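Local coordinates for uncharacterized protein (Pediococcus pentosaceus, PDB 3QKB) that is of unknown function, belongs to the DUF74 family, may bind heavy metals, and forms an assembly of five chains, at residues F21-G26 and G78-K83; E38-L43 and V99-G104; E48-Y53 and G93-L98. All blocks are in the same frame, centred on the assembly; numbering follows the deposited sequence.

Interaction 1: residues F21-G26 and G78-K83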
ATOM      1  N   PHE A  21      -9.854  -2.101 -20.555  1.00 90.10           N
ATOM      2  CA  PHE A  21     -10.103  -1.244 -19.377  1.00 86.68           C
ATOM      3  C   PHE A  21      -9.213  -1.621 -18.181  1.00 81.27           C
ATOM      4  O   PHE A  21      -8.830  -2.778 -18.017  1.00 79.61           O
ATOM      5  CB  PHE A  21     -11.596  -1.231 -18.986  1.00 87.90           C
ATOM      6  CG  PHE A  21     -12.057  -2.459 -18.256  1.00 86.57           C
ATOM      7  CD1 PHE A  21     -12.524  -3.569 -18.949  1.00 89.04           C
ATOM      8  CD2 PHE A  21     -12.067  -2.491 -16.863  1.00 84.36           C
ATOM      9  CE1 PHE A  21     -12.968  -4.707 -18.260  1.00 88.57           C
ATOM     10  CE2 PHE A  21     -12.495  -3.623 -16.170  1.00 83.68           C
ATOM     11  CZ  PHE A  21     -12.943  -4.729 -16.864  1.00 85.76           C
ATOM     12  N   ILE A  22      -8.882  -0.625 -17.367  1.00 78.04           N
ATOM     13  CA  ILE A  22      -8.117  -0.840 -16.149  1.00 73.30           C
ATOM     14  C   ILE A  22      -8.657   0.081 -15.039  1.00 71.67           C
ATOM     15  O   ILE A  22      -9.046   1.211 -15.312  1.00 73.32           O
ATOM     16  CB  ILE A  22      -6.586  -0.648 -16.406  1.00 71.88           C
ATOM     17  CG1 ILE A  22      -5.771  -1.032 -15.170  1.00 68.43           C
ATOM     18  CG2 ILE A  22      -6.262   0.775 -16.837  1.00 73.11           C
ATOM     19  CD1 ILE A  22      -4.473  -1.787 -15.494  1.00 67.85           C
ATOM     20  N   THR A  23      -8.721  -0.431 -13.809  1.00 68.44           N
ATOM     21  CA  THR A  23      -9.258   0.323 -12.662  1.00 67.45           C
ATOM     22  C   THR A  23      -8.580  -0.066 -11.333  1.00 64.90           C
ATOM     23  O   THR A  23      -8.165  -1.211 -11.134  1.00 62.99           O
ATOM     24  CB  THR A  23     -10.786   0.122 -12.529  1.00 69.13           C
ATOM     25  OG1 THR A  23     -11.277   0.782 -11.360  1.00 67.11           O
ATOM     26  CG2 THR A  23     -11.118  -1.341 -12.430  1.00 67.88           C
ATOM     27  N   THR A  24      -8.484   0.910 -10.436  1.00 65.09           N
ATOM     28  CA  THR A  24      -7.923   0.727  -9.088  1.00 63.54           C
ATOM     29  C   THR A  24      -8.804  -0.104  -8.172  1.00 64.06           C
ATOM     30  O   THR A  24      -8.297  -0.841  -7.333  1.00 62.59           O
ATOM     31  CB  THR A  24      -7.679   2.083  -8.410  1.00 63.52           C
ATOM     32  OG1 THR A  24      -6.508   2.672  -8.981  1.00 63.08           O
ATOM     33  CG2 THR A  24      -7.470   1.914  -6.920  1.00 63.41           C
ATOM     34  N   GLU A  25     -10.116   0.043  -8.320  1.00 67.04           N
ATOM     35  CA  GLU A  25     -11.083  -0.652  -7.487  1.00 68.34           C
ATOM     36  C   GLU A  25     -11.726  -1.783  -8.284  1.00 69.74           C
ATOM     37  O   GLU A  25     -11.329  -2.051  -9.412  1.00 69.68           O
ATOM     38  CB  GLU A  25     -12.119   0.357  -6.959  1.00 70.55           C
ATOM     39  CG  GLU A  25     -11.518   1.465  -6.067  1.00 70.99           C
ATOM     40  CD  GLU A  25     -10.887   0.918  -4.792  1.00 71.37           C
ATOM     41  OE1 GLU A  25     -11.606   0.268  -4.007  1.00 73.18           O
ATOM     42  OE2 GLU A  25      -9.667   1.116  -4.588  1.00 72.28           O
ATOM     43  N   GLY A  26     -12.687  -2.474  -7.675  1.00 71.74           N
ATOM     44  CA  GLY A  26     -13.502  -3.457  -8.378  1.00 73.93           C
ATOM     45  C   GLY A  26     -14.525  -2.825  -9.323  1.00 77.29           C
ATOM     46  O   GLY A  26     -14.517  -1.611  -9.565  1.00 77.85           O
ATOM     47  N   GLY A  78     -10.441  -6.878 -19.072  1.00 78.34           N
ATOM     48  CA  GLY A  78      -9.666  -5.842 -18.391  1.00 74.88           C
ATOM     49  C   GLY A  78      -9.113  -6.240 -17.044  1.00 70.36           C
ATOM     50  O   GLY A  78      -9.163  -7.412 -16.670  1.00 70.10           O
ATOM     51  N   ILE A  79      -8.584  -5.242 -16.326  1.00 66.77           N
ATOM     52  CA  ILE A  79      -7.856  -5.434 -15.069  1.00 62.38           C
ATOM     53  C   ILE A  79      -8.557  -4.641 -13.983  1.00 60.54           C
ATOM     54  O   ILE A  79      -8.721  -3.425 -14.115  1.00 60.77           O
ATOM     55  CB  ILE A  79      -6.386  -4.944 -15.179  1.00 60.96           C
ATOM     56  CG1 ILE A  79      -5.598  -5.814 -16.181  1.00 61.96           C
ATOM     57  CG2 ILE A  79      -5.705  -4.958 -13.811  1.00 57.29           C
ATOM     58  CD1 ILE A  79      -4.275  -5.218 -16.615  1.00 60.46           C
ATOM     59  N   ILE A  80      -8.972  -5.321 -12.913  1.00 58.67           N
ATOM     60  CA  ILE A  80      -9.475  -4.646 -11.709  1.00 56.89           C
ATOM     61  C   ILE A  80      -8.443  -4.717 -10.596  1.00 53.89           C
ATOM     62  O   ILE A  80      -7.514  -5.556 -10.639  1.00 53.18           O
ATOM     63  CB  ILE A  80     -10.822  -5.221 -11.241  1.00 58.14           C
ATOM     64  CG1 ILE A  80     -10.702  -6.677 -10.727  1.00 57.83           C
ATOM     65  CG2 ILE A  80     -11.804  -5.145 -12.371  1.00 60.17           C
ATOM     66  CD1 ILE A  80     -11.990  -7.196 -10.100  1.00 59.76           C
ATOM     67  N   GLY A  81      -8.613  -3.851  -9.594  1.00 52.38           N
ATOM     68  CA  GLY A  81      -7.810  -3.913  -8.381  1.00 49.74           C
ATOM     69  C   GLY A  81      -6.367  -3.491  -8.564  1.00 47.64           C
ATOM     70  O   GLY A  81      -5.514  -3.972  -7.841  1.00 47.12           O
ATOM     71  N   LEU A  82      -6.084  -2.596  -9.523  1.00 46.77           N
ATOM     72  CA  LEU A  82      -4.712  -2.143  -9.758  1.00 44.38           C
ATOM     73  C   LEU A  82      -4.146  -1.458  -8.523  1.00 42.17           C
ATOM     74  O   LEU A  82      -4.817  -0.632  -7.897  1.00 42.31           O
ATOM     75  CB  LEU A  82      -4.640  -1.173 -10.943  1.00 45.87           C
ATOM     76  CG  LEU A  82      -3.266  -0.572 -11.324  1.00 44.72           C
ATOM     77  CD1 LEU A  82      -2.240  -1.651 -11.646  1.00 43.40           C
ATOM     78  CD2 LEU A  82      -3.439   0.400 -12.491  1.00 46.26           C
ATOM     79  N   LYS A  83      -2.928  -1.849  -8.164  1.00 39.95           N
ATOM     80  CA  LYS A  83      -2.084  -1.092  -7.238  1.00 38.47           C
ATOM     81  C   LYS A  83      -0.672  -0.972  -7.813  1.00 37.05           C
ATOM     82  O   LYS A  83      -0.282  -1.744  -8.702  1.00 37.11           O
ATOM     83  CB  LYS A  83      -2.022  -1.769  -5.874  1.00 37.75           C
ATOM     84  CG  LYS A  83      -3.363  -1.923  -5.169  1.00 40.05           C
ATOM     85  CD  LYS A  83      -4.034  -0.573  -4.752  1.00 41.94           C
ATOM     86  CE  LYS A  83      -5.523  -0.766  -4.298  1.00 45.09           C
ATOM     87  NZ  LYS A  83      -6.402  -1.721  -5.172  1.00 47.40           N
TER
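A short parallel strand pairing sits here at one edge of the mixed sheet, where strand 21-22 runs beside the start of strand 78-91. Ile79 bonds to both neighbours of Ile22, as in a parallel pair: Ile79 N donates to Phe21 O (3.0 Å), and Thr23 N to Ile79 O. The side chains of Ile22 and Ile79 lie alongside each other and point the same way, with Ile22 CD1 3.6 Å from Ile79 CD1. Ile79 meets Leu67 and Ala71 of helix 56-73, and past the corner Leu82 packs its CD2 on Ile22 CG1 and also touches Leu67. Phe21 goes to the other face. Its CG stands between backbone N and carbonyl carbon (chi1 77°), which lays the ring over Gly78 in a CH-pi contact, CA to ring centroid 3.7 Å.

Beyond the pairing, 78-83 turns that corner at Gly81, whose positive phi suits glycine, and 23-25 wraps around it. Leu82 N gives Thr23 O a nearly straight bond (3.0 Å, 170° at the hydrogen), while Gly81 N reaches Glu25 O from above its carbonyl plane. Thr24 N is bonded to Thr105 OG1 of a neighbouring subunit, so the corner lies at an interface. Lys83, bent at chi2 and chi4, curls its amine back to the 23-25 wrap: NZ lies 3.0 Å from Thr24 O, in the plane of that carbonyl.

Interaction 2: residues E38-L43 and V99-G104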
ATOM      1  N   GLU A  38       1.328  -9.263 -12.631  1.00 48.97           N
ATOM      2  CA  GLU A  38       2.279  -8.267 -12.130  1.00 46.75           C
ATOM      3  C   GLU A  38       3.260  -7.849 -13.251  1.00 47.33           C
ATOM      4  O   GLU A  38       3.601  -8.655 -14.127  1.00 49.42           O
ATOM      5  CB  GLU A  38       3.089  -8.809 -10.953  1.00 45.59           C
ATOM      6  CG  GLU A  38       2.281  -9.551  -9.907  1.00 46.08           C
ATOM      7  CD  GLU A  38       2.045 -11.035 -10.211  1.00 48.90           C
ATOM      8  OE1 GLU A  38       2.723 -11.634 -11.105  1.00 51.38           O
ATOM      9  OE2 GLU A  38       1.167 -11.601  -9.528  1.00 49.29           O
ATOM     10  N   ALA A  39       3.717  -6.604 -13.189  1.00 45.29           N
ATOM     11  CA  ALA A  39       4.729  -6.089 -14.088  1.00 45.66           C
ATOM     12  C   ALA A  39       5.621  -5.167 -13.285  1.00 43.47           C
ATOM     13  O   ALA A  39       5.145  -4.518 -12.343  1.00 41.83           O
ATOM     14  CB  ALA A  39       4.083  -5.339 -15.232  1.00 46.66           C
ATOM     15  N   THR A  40       6.914  -5.163 -13.618  1.00 43.31           N
ATOM     16  CA  THR A  40       7.883  -4.229 -13.057  1.00 41.49           C
ATOM     17  C   THR A  40       8.523  -3.437 -14.220  1.00 42.77           C
ATOM     18  O   THR A  40       8.799  -3.997 -15.296  1.00 45.52           O
ATOM     19  CB  THR A  40       8.978  -4.975 -12.233  1.00 41.14           C
ATOM     20  OG1 THR A  40       8.362  -5.720 -11.169  1.00 41.05           O
ATOM     21  CG2 THR A  40      10.001  -4.011 -11.660  1.00 38.28           C
ATOM     22  N   SER A  41       8.723  -2.144 -14.018  1.00 41.57           N
ATOM     23  CA  SER A  41       9.517  -1.344 -14.941  1.00 43.81           C
ATOM     24  C   SER A  41      10.426  -0.438 -14.160  1.00 41.39           C
ATOM     25  O   SER A  41      10.096  -0.034 -13.063  1.00 39.47           O
ATOM     26  CB  SER A  41       8.618  -0.511 -15.849  1.00 45.57           C
ATOM     27  OG  SER A  41       7.711   0.232 -15.058  1.00 47.85           O
ATOM     28  N   SER A  42      11.566  -0.124 -14.758  1.00 42.33           N
ATOM     29  CA  SER A  42      12.606   0.630 -14.098  1.00 41.66           C
ATOM     30  C   SER A  42      13.439   1.461 -15.075  1.00 43.65           C
ATOM     31  O   SER A  42      13.432   1.202 -16.300  1.00 46.07           O
ATOM     32  CB  SER A  42      13.523  -0.315 -13.314  1.00 41.25           C
ATOM     33  OG  SER A  42      14.330  -1.101 -14.186  1.00 43.40           O
ATOM     34  N   LEU A  43      14.133   2.464 -14.533  1.00 42.82           N
ATOM     35  CA  LEU A  43      15.114   3.207 -15.293  1.00 45.34           C
ATOM     36  C   LEU A  43      16.248   3.650 -14.417  1.00 44.88           C
ATOM     37  O   LEU A  43      16.098   3.719 -13.230  1.00 42.83           O
ATOM     38  CB  LEU A  43      14.471   4.412 -16.005  1.00 46.92           C
ATOM     39  CG  LEU A  43      13.869   5.549 -15.179  1.00 45.96           C
ATOM     40  CD1 LEU A  43      14.947   6.502 -14.681  1.00 46.37           C
ATOM     41  CD2 LEU A  43      12.817   6.315 -16.042  1.00 46.61           C
ATOM     42  N   VAL A  99      12.026   2.526  -9.722  1.00 34.70           N
ATOM     43  CA  VAL A  99      11.374   1.249  -9.981  1.00 34.27           C
ATOM     44  C   VAL A  99       9.879   1.374  -9.647  1.00 33.89           C
ATOM     45  O   VAL A  99       9.534   1.873  -8.573  1.00 33.33           O
ATOM     46  CB  VAL A  99      11.990   0.150  -9.087  1.00 33.78           C
ATOM     47  CG1 VAL A  99      11.294  -1.248  -9.320  1.00 32.39           C
ATOM     48  CG2 VAL A  99      13.511   0.109  -9.292  1.00 33.41           C
ATOM     49  N   VAL A 100       9.021   0.973 -10.590  1.00 34.79           N
ATOM     50  CA  VAL A 100       7.586   0.780 -10.349  1.00 34.60           C
ATOM     51  C   VAL A 100       7.245  -0.706 -10.473  1.00 35.28           C
ATOM     52  O   VAL A 100       7.742  -1.382 -11.387  1.00 36.58           O
ATOM     53  CB  VAL A 100       6.732   1.567 -11.369  1.00 35.74           C
ATOM     54  CG1 VAL A 100       5.259   1.106 -11.315  1.00 34.60           C
ATOM     55  CG2 VAL A 100       6.837   3.040 -11.100  1.00 35.18           C
ATOM     56  N   HIS A 101       6.422  -1.211  -9.550  1.00 34.67           N
ATOM     57  CA  HIS A 101       5.742  -2.491  -9.727  1.00 35.38           C
ATOM     58  C   HIS A 101       4.277  -2.221  -9.823  1.00 36.06           C
ATOM     59  O   HIS A 101       3.733  -1.553  -8.955  1.00 35.81           O
ATOM     60  CB  HIS A 101       5.973  -3.399  -8.531  1.00 34.88           C
ATOM     61  CG  HIS A 101       7.374  -3.406  -8.057  1.00 34.21           C
ATOM     62  ND1 HIS A 101       8.365  -4.101  -8.710  1.00 34.83           N
ATOM     63  CD2 HIS A 101       7.966  -2.777  -7.017  1.00 33.03           C
ATOM     64  CE1 HIS A 101       9.510  -3.894  -8.093  1.00 37.03           C
ATOM     65  NE2 HIS A 101       9.296  -3.092  -7.065  1.00 34.88           N
ATOM     66  N   GLY A 102       3.635  -2.746 -10.860  1.00 37.79           N
ATOM     67  CA  GLY A 102       2.168  -2.694 -10.994  1.00 38.56           C
ATOM     68  C   GLY A 102       1.584  -4.092 -10.881  1.00 39.27           C
ATOM     69  O   GLY A 102       2.181  -5.049 -11.389  1.00 40.34           O
ATOM     70  N   TYR A 103       0.433  -4.223 -10.226  1.00 39.27           N
ATOM     71  CA  TYR A 103      -0.270  -5.504 -10.219  1.00 40.65           C
ATOM     72  C   TYR A 103      -1.757  -5.344 -10.083  1.00 41.95           C
ATOM     73  O   TYR A 103      -2.238  -4.306  -9.646  1.00 41.47           O
ATOM     74  CB  TYR A 103       0.261  -6.413  -9.116  1.00 39.97           C
ATOM     75  CG  TYR A 103       0.005  -5.935  -7.700  1.00 37.99           C
ATOM     76  CD1 TYR A 103       0.851  -5.011  -7.090  1.00 36.97           C
ATOM     77  CD2 TYR A 103      -1.041  -6.441  -6.956  1.00 38.05           C
ATOM     78  CE1 TYR A 103       0.639  -4.574  -5.759  1.00 36.18           C
ATOM     79  CE2 TYR A 103      -1.273  -6.010  -5.622  1.00 38.01           C
ATOM     80  CZ  TYR A 103      -0.432  -5.069  -5.040  1.00 36.42           C
ATOM     81  OH  TYR A 103      -0.654  -4.654  -3.729  1.00 35.64           O
ATOM     82  N   GLY A 104      -2.482  -6.381 -10.495  1.00 44.33           N
ATOM     83  CA  GLY A 104      -3.952  -6.354 -10.501  1.00 46.40           C
ATOM     84  C   GLY A 104      -4.565  -7.676 -10.911  1.00 48.72           C
ATOM     85  O   GLY A 104      -3.845  -8.630 -11.187  1.00 49.44           O
TER
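The outer strand 31-44 pairs antiparallel with the inner strand 94-109 of the chain's sheet, their local axes 4.7 Å apart. Ala39 with Gly102 and Ser41 with Val100 are hydrogen-bonded pairs, each closed by two bonds; Ala39 N to Gly102 O and the return bond from Gly102 N to Ala39 O both measure 2.8 Å. Between them Thr40 and His101 form a non-hydrogen-bonded pair, and their side chains make the polar link of the contact. They stand side by side on the same face; Thr40 OG1 meets His101 ND1 at the ring edge, in the ring plane, at 2.9 Å. Thr40 has OG1 anti to its carbonyl carbon (chi1 -59°), which leaves CG2 directed to Val99 CG1, 3.8 Å away. Farther along this face Glu38 CG packs on Tyr103 CB (3.8 Å), while the polar ends of both residues bond to Tyr84 of a neighbouring subunit, whose Lys64 also forms a salt bridge with Glu38 OE2. The face of Ala39, Ser41 and Val100 instead meets helix 56-73, where Ser41 OG bonds to Leu59 O.

The second nitrogen of His101, NE2, is taken by Glu87 OE1 on strand 78-91. With a phenylalanine here, Thr40 OG1 and the Glu87 carboxylate would probably each be left without their imidazole mate in a buried setting. Bonds at both nitrogens fix the rotation of the imidazole and connect three adjacent strands through side chains as well as backbone.

Interaction 3: residues E48-Y53 and G93-L98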
ATOM      1  N   GLU A  48      23.214  13.950 -12.664  1.00 69.21           N
ATOM      2  CA  GLU A  48      22.560  15.274 -12.710  1.00 71.48           C
ATOM      3  C   GLU A  48      21.014  15.250 -12.593  1.00 68.94           C
ATOM      4  O   GLU A  48      20.403  16.307 -12.414  1.00 70.41           O
ATOM      5  CB  GLU A  48      22.990  16.045 -13.994  1.00 76.21           C
ATOM      6  CG  GLU A  48      22.531  15.425 -15.377  1.00 79.38           C
ATOM      7  CD  GLU A  48      23.582  14.476 -16.036  1.00 82.91           C
ATOM      8  OE1 GLU A  48      24.397  13.839 -15.295  1.00 81.64           O
ATOM      9  OE2 GLU A  48      23.560  14.360 -17.299  1.00 87.45           O
ATOM     10  N   ASP A  49      20.406  14.067 -12.730  1.00 65.58           N
ATOM     11  CA  ASP A  49      18.952  13.897 -12.693  1.00 63.71           C
ATOM     12  C   ASP A  49      18.423  13.231 -11.397  1.00 59.28           C
ATOM     13  O   ASP A  49      17.315  12.684 -11.390  1.00 57.27           O
ATOM     14  CB  ASP A  49      18.509  13.064 -13.917  1.00 64.28           C
ATOM     15  CG  ASP A  49      18.658  13.798 -15.217  1.00 68.86           C
ATOM     16  OD1 ASP A  49      18.840  15.041 -15.238  1.00 72.09           O
ATOM     17  OD2 ASP A  49      18.551  13.115 -16.233  1.00 70.72           O
ATOM     18  N   ILE A  50      19.178  13.325 -10.296  1.00 57.60           N
ATOM     19  CA  ILE A  50      18.757  12.710  -9.022  1.00 53.77           C
ATOM     20  C   ILE A  50      17.565  13.422  -8.352  1.00 53.24           C
ATOM     21  O   ILE A  50      17.014  12.901  -7.385  1.00 50.89           O
ATOM     22  CB  ILE A  50      19.932  12.564  -7.996  1.00 53.31           C
ATOM     23  CG1 ILE A  50      20.417  13.924  -7.461  1.00 55.05           C
ATOM     24  CG2 ILE A  50      21.079  11.768  -8.619  1.00 53.28           C
ATOM     25  CD1 ILE A  50      21.509  13.795  -6.447  1.00 54.32           C
ATOM     26  N   ASP A  51      17.221  14.625  -8.833  1.00 55.37           N
ATOM     27  CA  ASP A  51      15.992  15.338  -8.427  1.00 55.49           C
ATOM     28  C   ASP A  51      14.759  15.085  -9.324  1.00 55.31           C
ATOM     29  O   ASP A  51      13.691  15.587  -9.021  1.00 55.90           O
ATOM     30  CB  ASP A  51      16.268  16.853  -8.310  1.00 58.74           C
ATOM     31  CG  ASP A  51      16.657  17.489  -9.622  1.00 62.19           C
ATOM     32  OD1 ASP A  51      17.295  16.805 -10.447  1.00 61.96           O
ATOM     33  OD2 ASP A  51      16.358  18.682  -9.814  1.00 66.43           O
ATOM     34  N   LYS A  52      14.892  14.279 -10.383  1.00 54.88           N
ATOM     35  CA  LYS A  52      13.877  14.224 -11.462  1.00 55.84           C
ATOM     36  C   LYS A  52      12.851  13.130 -11.202  1.00 52.73           C
ATOM     37  O   LYS A  52      12.760  12.162 -11.959  1.00 51.89           O
ATOM     38  CB  LYS A  52      14.547  13.980 -12.824  1.00 57.83           C
ATOM     39  CG  LYS A  52      15.595  15.003 -13.233  1.00 62.43           C
ATOM     40  CD  LYS A  52      14.986  16.355 -13.632  1.00 67.94           C
ATOM     41  CE  LYS A  52      16.038  17.265 -14.295  1.00 72.99           C
ATOM     42  NZ  LYS A  52      17.292  17.473 -13.484  1.00 73.21           N
ATOM     43  N   TYR A  53      12.057  13.282 -10.140  1.00 51.10           N
ATOM     44  CA  TYR A  53      11.075  12.237  -9.767  1.00 48.03           C
ATOM     45  C   TYR A  53       9.857  12.211 -10.690  1.00 49.20           C
ATOM     46  O   TYR A  53       9.189  11.199 -10.768  1.00 47.48           O
ATOM     47  CB  TYR A  53      10.742  12.305  -8.257  1.00 46.16           C
ATOM     48  CG  TYR A  53      12.009  12.056  -7.480  1.00 44.44           C
ATOM     49  CD1 TYR A  53      12.556  10.764  -7.403  1.00 42.01           C
ATOM     50  CD2 TYR A  53      12.766  13.114  -6.983  1.00 44.97           C
ATOM     51  CE1 TYR A  53      13.776  10.526  -6.782  1.00 41.39           C
ATOM     52  CE2 TYR A  53      13.990  12.882  -6.345  1.00 44.14           C
ATOM     53  CZ  TYR A  53      14.480  11.579  -6.252  1.00 42.62           C
ATOM     54  OH  TYR A  53      15.687  11.361  -5.649  1.00 42.76           O
ATOM     55  N   GLY A  93      25.220   6.087  -2.084  1.00 50.44           N
ATOM     56  CA  GLY A  93      24.666   7.302  -1.498  1.00 50.26           C
ATOM     57  C   GLY A  93      24.081   8.312  -2.464  1.00 49.50           C
ATOM     58  O   GLY A  93      24.080   9.505  -2.161  1.00 51.05           O
ATOM     59  N   ALA A  94      23.600   7.851  -3.619  1.00 47.74           N
ATOM     60  CA  ALA A  94      22.835   8.687  -4.534  1.00 46.93           C
ATOM     61  C   ALA A  94      21.727   7.835  -5.118  1.00 44.71           C
ATOM     62  O   ALA A  94      21.937   6.646  -5.330  1.00 43.95           O
ATOM     63  CB  ALA A  94      23.703   9.204  -5.623  1.00 48.78           C
ATOM     64  N   PRO A  95      20.551   8.432  -5.391  1.00 43.36           N
ATOM     65  CA  PRO A  95      19.511   7.751  -6.147  1.00 42.01           C
ATOM     66  C   PRO A  95      20.009   7.383  -7.513  1.00 43.03           C
ATOM     67  O   PRO A  95      20.585   8.239  -8.194  1.00 45.23           O
ATOM     68  CB  PRO A  95      18.425   8.808  -6.284  1.00 42.13           C
ATOM     69  CG  PRO A  95      18.724   9.799  -5.302  1.00 43.00           C
ATOM     70  CD  PRO A  95      20.127   9.770  -4.980  1.00 43.94           C
ATOM     71  N   LYS A  96      19.860   6.111  -7.882  1.00 42.40           N
ATOM     72  CA  LYS A  96      20.354   5.593  -9.185  1.00 44.02           C
ATOM     73  C   LYS A  96      19.267   4.920 -10.013  1.00 42.90           C
ATOM     74  O   LYS A  96      19.319   5.029 -11.220  1.00 44.97           O
ATOM     75  CB  LYS A  96      21.515   4.625  -8.981  1.00 45.25           C
ATOM     76  CG  LYS A  96      22.330   4.286 -10.225  1.00 49.93           C
ATOM     77  CD  LYS A  96      23.293   5.440 -10.595  1.00 56.90           C
ATOM     78  CE  LYS A  96      23.978   5.254 -11.967  1.00 61.11           C
ATOM     79  NZ  LYS A  96      24.407   6.577 -12.501  1.00 64.10           N
ATOM     80  N   PHE A  97      18.315   4.203  -9.389  1.00 40.26           N
ATOM     81  CA  PHE A  97      17.199   3.592 -10.127  1.00 39.25           C
ATOM     82  C   PHE A  97      15.846   3.980  -9.550  1.00 37.54           C
ATOM     83  O   PHE A  97      15.672   4.025  -8.325  1.00 36.39           O
ATOM     84  CB  PHE A  97      17.296   2.081 -10.135  1.00 38.92           C
ATOM     85  CG  PHE A  97      18.594   1.570 -10.605  1.00 41.02           C
ATOM     86  CD1 PHE A  97      18.824   1.377 -11.951  1.00 42.82           C
ATOM     87  CD2 PHE A  97      19.607   1.277  -9.700  1.00 40.95           C
ATOM     88  CE1 PHE A  97      20.054   0.901 -12.393  1.00 45.58           C
ATOM     89  CE2 PHE A  97      20.842   0.797 -10.139  1.00 42.73           C
ATOM     90  CZ  PHE A  97      21.068   0.620 -11.483  1.00 44.71           C
ATOM     91  N   LEU A  98      14.898   4.264 -10.450  1.00 37.62           N
ATOM     92  CA  LEU A  98      13.497   4.418 -10.127  1.00 36.17           C
ATOM     93  C   LEU A  98      12.794   3.144 -10.601  1.00 36.05           C
ATOM     94  O   LEU A  98      12.966   2.730 -11.712  1.00 37.92           O
ATOM     95  CB  LEU A  98      12.921   5.656 -10.823  1.00 37.04           C
ATOM     96  CG  LEU A  98      13.604   7.011 -10.542  1.00 37.72           C
ATOM     97  CD1 LEU A  98      12.825   8.179 -11.187  1.00 37.40           C
ATOM     98  CD2 LEU A  98      13.795   7.245  -9.031  1.00 33.98           C
TER
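Lys52, whose carbonyl O meets Leu98 CD1 at 4.1 Å, has its ammonium held by two carboxylates of its own loop. NZ lies 3.1 Å from Asp51 OD1, which it meets on the syn side, and reaches Asp49 OD1 in a longer, weak bond. The two salt bridges brace a type I turn from Asp49 to Lys52, closed by Lys52 N donating to Asp49 O (3.1 Å), and Lys52 is itself the centre of an inverse gamma turn. The charged cluster is formed within the loop; what the turn offers to strand 94-109 is mostly apolar.

Ile50, at the second position of the turn, points at Pro95: CB rests 4.0 Å from Pro95 CG. Its CG2, anti to the carbonyl carbon with CG1 at chi1 69°, reaches Pro95 O at 3.6 Å. Tyr53 comes from the other end of the loop and crosses both strand residues at about a right angle. Its hydroxyl end abuts the proline ring, OH to Pro95 CG 3.4 Å, and farther back along the ring CE1 touches Leu98 CD2 at 4.0 Å. Pro95 is thus gripped by Ile50 and Tyr53 together, and Leu98 packs on the tyrosine ring, with Lys52 O near its CD1.

Between Pro95 and Leu98, Lys96 and Phe97 both face Val89 in a classic beta bulge. Phe97 of a neighbouring subunit meets the Tyr53 ring, so the loop also lies at an interface. Within the chain it joins strand 31-44 to helix 56-73, and Leu98, packed against Phe56 and Leu59 of that helix and Val88 of strand 78-91, lies where loop, helix and sheet converge.

From the N terminus, 21-26 waits until 78-83 for its partner, so interaction 1 closes a loop that holds strand 31-44 and helix 56-73. Segment 38-43 starts inside that loop and finds 99-104 beyond it; interactions 1 and 2 therefore cross. Interaction 3, from 48-53 to 93-98, lies wholly within the span of interaction 2 and also crosses interaction 1. Neighbouring strands join them: Lys83 N probably bonds to Tyr103 O between interactions 1 and 2, and Leu43 N to Leu98 O between 2 and 3. Interactions 1 and 3, their centres 30 Å apart, tie down opposite ends of the elongated sheet, with interaction 2 between.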